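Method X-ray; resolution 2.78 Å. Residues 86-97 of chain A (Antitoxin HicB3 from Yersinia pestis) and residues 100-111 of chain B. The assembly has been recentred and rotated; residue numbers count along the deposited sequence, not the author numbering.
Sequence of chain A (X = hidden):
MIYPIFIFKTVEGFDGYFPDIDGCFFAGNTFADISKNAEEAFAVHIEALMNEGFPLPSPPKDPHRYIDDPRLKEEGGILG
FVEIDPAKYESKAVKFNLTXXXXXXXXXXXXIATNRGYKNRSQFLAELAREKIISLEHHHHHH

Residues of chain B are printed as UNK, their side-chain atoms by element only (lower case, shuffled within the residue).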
# COMPACT_ATOMS: atom_id res chain seq x y z
N PRO A 86 -18.15 12.84 -15.17
CA PRO A 86 -18.90 13.95 -14.56
C PRO A 86 -19.87 13.51 -13.49
O PRO A 86 -20.10 14.27 -12.56
CB PRO A 86 -19.69 14.55 -15.72
CG PRO A 86 -19.57 13.58 -16.82
CD PRO A 86 -18.29 12.86 -16.63
N ALA A 87 -20.46 12.33 -13.65
CA ALA A 87 -21.31 11.78 -12.61
C ALA A 87 -20.52 11.61 -11.31
O ALA A 87 -21.04 11.82 -10.23
CB ALA A 87 -21.90 10.45 -13.06
N LYS A 88 -19.25 11.25 -11.40
CA LYS A 88 -18.49 10.99 -10.18
C LYS A 88 -18.13 12.27 -9.43
O LYS A 88 -17.72 12.21 -8.27
CB LYS A 88 -17.22 10.18 -10.47
CG LYS A 88 -17.50 8.83 -11.14
CD LYS A 88 -18.39 7.95 -10.27
CE LYS A 88 -18.71 6.61 -10.96
NZ LYS A 88 -19.00 5.52 -9.97
N TYR A 89 -18.27 13.43 -10.06
CA TYR A 89 -17.91 14.64 -9.33
C TYR A 89 -19.09 15.54 -9.07
O TYR A 89 -18.91 16.65 -8.60
CB TYR A 89 -16.81 15.41 -10.05
CG TYR A 89 -15.58 14.57 -10.16
CD1 TYR A 89 -14.70 14.46 -9.09
CD2 TYR A 89 -15.32 13.83 -11.30
CE1 TYR A 89 -13.58 13.66 -9.17
CE2 TYR A 89 -14.21 13.04 -11.38
CZ TYR A 89 -13.34 12.96 -10.32
OH TYR A 89 -12.24 12.15 -10.45
N GLU A 90 -20.30 15.06 -9.35
CA GLU A 90 -21.49 15.81 -8.98
C GLU A 90 -21.52 15.92 -7.46
O GLU A 90 -20.92 15.10 -6.77
CB GLU A 90 -22.77 15.16 -9.53
CG GLU A 90 -22.87 15.16 -11.07
CD GLU A 90 -24.15 14.49 -11.60
OE1 GLU A 90 -24.89 13.89 -10.79
OE2 GLU A 90 -24.41 14.55 -12.83
N SER A 91 -22.19 16.94 -6.93
CA SER A 91 -22.23 17.13 -5.48
C SER A 91 -23.54 16.60 -4.91
O SER A 91 -23.85 16.80 -3.74
CB SER A 91 -22.06 18.60 -5.09
OG SER A 91 -23.24 19.34 -5.34
N LYS A 92 -24.31 15.92 -5.77
CA LYS A 92 -25.45 15.11 -5.35
C LYS A 92 -25.09 14.27 -4.12
O LYS A 92 -24.01 13.69 -4.05
CB LYS A 92 -25.88 14.21 -6.51
CG LYS A 92 -27.01 13.24 -6.21
CD LYS A 92 -27.37 12.40 -7.45
CE LYS A 92 -26.34 11.29 -7.74
NZ LYS A 92 -26.74 10.43 -8.91
N ALA A 93 -25.99 14.21 -3.14
CA ALA A 93 -25.74 13.38 -1.98
C ALA A 93 -25.78 11.91 -2.37
O ALA A 93 -26.44 11.54 -3.33
CB ALA A 93 -26.74 13.66 -0.92
N VAL A 94 -25.05 11.07 -1.62
CA VAL A 94 -25.00 9.64 -1.90
C VAL A 94 -24.79 8.89 -0.60
O VAL A 94 -23.89 9.21 0.16
CB VAL A 94 -23.89 9.25 -2.91
CG1 VAL A 94 -22.59 9.92 -2.59
CG2 VAL A 94 -23.70 7.75 -2.93
N LYS A 95 -25.66 7.91 -0.36
CA LYS A 95 -25.71 7.15 0.88
C LYS A 95 -24.77 5.96 0.78
O LYS A 95 -24.72 5.28 -0.26
CB LYS A 95 -27.15 6.70 1.18
CG LYS A 95 -27.47 6.37 2.66
CD LYS A 95 -28.93 5.87 2.79
CE LYS A 95 -29.33 5.43 4.21
NZ LYS A 95 -30.50 4.46 4.24
N PHE A 96 -23.99 5.73 1.83
CA PHE A 96 -23.13 4.54 1.86
C PHE A 96 -23.00 3.94 3.25
O PHE A 96 -23.60 4.39 4.20
CB PHE A 96 -21.75 4.85 1.26
CG PHE A 96 -20.99 5.89 2.00
CD1 PHE A 96 -21.26 7.25 1.79
CD2 PHE A 96 -19.93 5.52 2.85
CE1 PHE A 96 -20.52 8.22 2.47
CE2 PHE A 96 -19.19 6.51 3.52
CZ PHE A 96 -19.49 7.84 3.34
N ASN A 97 -22.24 2.88 3.35
CA ASN A 97 -22.29 2.08 4.54
C ASN A 97 -20.87 1.84 5.03
O ASN A 97 -19.95 1.70 4.22
CB ASN A 97 -23.05 0.78 4.23
CG ASN A 97 -23.49 0.03 5.47
OD1 ASN A 97 -22.93 -1.00 5.81
ND2 ASN A 97 -24.51 0.53 6.13
N UNK B 100 -22.72 11.47 2.22
CA UNK B 100 -22.01 12.65 1.79
C UNK B 100 -22.01 12.83 0.27
O UNK B 100 -22.41 11.94 -0.47
se UNK B 100 -18.04 11.50 3.05
c UNK B 100 -20.59 12.66 2.36
c UNK B 100 -19.80 11.42 2.18
c UNK B 100 -18.42 11.17 4.92
N UNK B 101 -21.63 14.02 -0.17
CA UNK B 101 -21.55 14.32 -1.59
C UNK B 101 -20.68 13.33 -2.38
O UNK B 101 -19.66 12.84 -1.91
o UNK B 101 -19.93 15.95 -0.89
c UNK B 101 -21.01 15.72 -1.78
N UNK B 102 -21.14 13.06 -3.60
CA UNK B 102 -20.47 12.18 -4.54
C UNK B 102 -19.00 12.53 -4.68
O UNK B 102 -18.14 11.69 -4.48
c UNK B 102 -20.72 9.87 -6.44
n UNK B 102 -21.93 9.31 -6.43
o UNK B 102 -19.70 9.30 -6.03
c UNK B 102 -21.17 12.26 -5.91
c UNK B 102 -20.66 11.28 -6.95
N UNK B 103 -18.73 13.79 -5.01
CA UNK B 103 -17.37 14.23 -5.31
C UNK B 103 -16.43 14.03 -4.13
O UNK B 103 -15.23 13.91 -4.32
o UNK B 103 -18.46 16.60 -3.80
c UNK B 103 -17.37 15.70 -5.69
n UNK B 103 -16.36 17.30 -4.19
c UNK B 103 -17.44 16.58 -4.49
N UNK B 104 -16.97 14.05 -2.92
CA UNK B 104 -16.16 13.75 -1.75
C UNK B 104 -15.85 12.24 -1.65
O UNK B 104 -14.71 11.82 -1.43
c UNK B 104 -16.88 14.23 -0.50
c UNK B 104 -16.74 14.86 1.84
c UNK B 104 -16.13 13.99 0.80
c UNK B 104 -14.68 14.37 0.62
N UNK B 105 -16.89 11.43 -1.83
CA UNK B 105 -16.78 10.00 -1.87
C UNK B 105 -15.79 9.57 -2.94
O UNK B 105 -14.95 8.71 -2.72
c UNK B 105 -19.74 7.52 -1.73
c UNK B 105 -18.28 7.96 -1.67
c UNK B 105 -18.15 9.40 -2.12
c UNK B 105 -17.72 7.82 -0.25
N UNK B 106 -15.88 10.18 -4.11
CA UNK B 106 -14.94 9.92 -5.18
C UNK B 106 -13.56 10.28 -4.70
O UNK B 106 -12.63 9.48 -4.83
o UNK B 106 -16.59 10.40 -6.93
c UNK B 106 -14.26 10.34 -7.55
c UNK B 106 -15.26 10.70 -6.47
N UNK B 107 -13.41 11.47 -4.12
CA UNK B 107 -12.09 11.90 -3.69
C UNK B 107 -11.52 10.91 -2.69
O UNK B 107 -10.36 10.52 -2.79
c UNK B 107 -12.13 13.26 -3.10
N UNK B 108 -12.34 10.47 -1.74
CA UNK B 108 -11.84 9.54 -0.74
C UNK B 108 -11.41 8.22 -1.38
O UNK B 108 -10.34 7.71 -1.09
c UNK B 108 -12.90 9.26 0.34
c UNK B 108 -12.53 8.03 1.13
c UNK B 108 -14.19 10.48 2.14
c UNK B 108 -12.97 10.46 1.27
N UNK B 109 -12.23 7.71 -2.28
CA UNK B 109 -11.94 6.44 -2.91
C UNK B 109 -10.67 6.54 -3.76
O UNK B 109 -9.85 5.63 -3.77
c UNK B 109 -14.20 5.33 -2.81
c UNK B 109 -13.14 5.97 -3.72
o UNK B 109 -13.88 5.01 -1.64
o UNK B 109 -15.35 5.09 -3.25
N UNK B 110 -10.47 7.67 -4.41
CA UNK B 110 -9.25 7.83 -5.18
C UNK B 110 -8.02 7.97 -4.28
O UNK B 110 -6.92 7.57 -4.65
c UNK B 110 -10.51 8.83 -7.08
c UNK B 110 -9.37 9.02 -6.13
c UNK B 110 -10.20 9.26 -8.45
c UNK B 110 -11.25 8.69 -9.38
n UNK B 110 -10.93 7.32 -9.85
N UNK B 111 -8.22 8.52 -3.10
CA UNK B 111 -7.12 8.68 -2.17
C UNK B 111 -6.61 7.32 -1.62
O UNK B 111 -5.41 7.13 -1.45
c UNK B 111 -6.50 9.82 -0.01
c UNK B 111 -5.61 10.87 -0.18
c UNK B 111 -4.49 10.28 1.82
c UNK B 111 -7.57 9.58 -1.02
c UNK B 111 -6.36 8.99 1.09
c UNK B 111 -5.37 9.21 2.00
c UNK B 111 -4.62 11.10 0.73

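Position 100 carries two carbons, a selenium and a last carbon, unbranched. Its backbone pairs antiparallel with Val A94: Val A94 N donates to its O at 3.0 Å, and its N donates to Val A94 O at 3.3 Å. The second side-chain carbon lies 3.3 Å from Phe A96 CE1, near the ring plane. The selenium fixes it as selenomethionine, Met B100, whose SE sits at the ring edge, 5.1 Å from the centroid.

Position 101 has one carbon and one oxygen, hence Ser B101. Its CA is 4.3 Å from Ala A93 CA, a non-hydrogen-bonded pair, and 3.5 Å from Lys A92 O. It occupies the N-cap position, but its side chain makes no capping bond.

Position 102 shows three carbons, the third bearing one oxygen and one nitrogen: an amide one methylene longer than asparagine, so Gln B102. Its N donates to Lys A92 O (3.0 Å, 156°), while its CG packs 3.3 Å from Ala A87 O.

Position 103 has two carbons, the second bearing oxygen and nitrogen, the shorter amide Asn B103. Its N makes a weak bond to Glu A90 O (3.1 Å, 133°), and its CB lies 3.4 Å from Tyr A89 O. Ser B101 OG donates weakly to its OD1 at 3.3 Å.

Positions 104 and 105 each have four carbons forked at the second, the leucine pattern. Leu B104 points away from chain A. Leu B105 points toward it, placing CD1 4.0 Å from the Phe A96 ring centroid, 12° off the normal, and CD2 3.8 Å from Val A94 CG1.

At position 106 the first carbon carries one oxygen and one carbon, which identifies Thr B106. Its OG1 donates to Lys A88 O at a short 2.5 Å, and its CG2 approaches Tyr A89 CE1 to 3.8 Å.

Position 107, a lone carbon, is Ala B107. Position 108 has four carbons forked at the first, one arm two carbons long: Ile B108. Position 109 has two carbons, the second with two oxygens: Asp B109. None of these three contacts the stretch. Position 110, four carbons in a row ending in nitrogen, is Lys B110, with CE 3.8 Å from Tyr A89 OH. Position 111, one carbon then a six-carbon ring, is Phe B111, out of reach.

The contact, burying 719 Å², joins two modes. Backbone pairing aligns the strands, and main-chain oxygens of Lys A92 and Glu A90 receive NH groups from the helix start. Beyond this, Leu B105 covers one face of Phe A96 while Met B100 meets its edge.

Chain B (100-111) MSQNLLTAIDKF
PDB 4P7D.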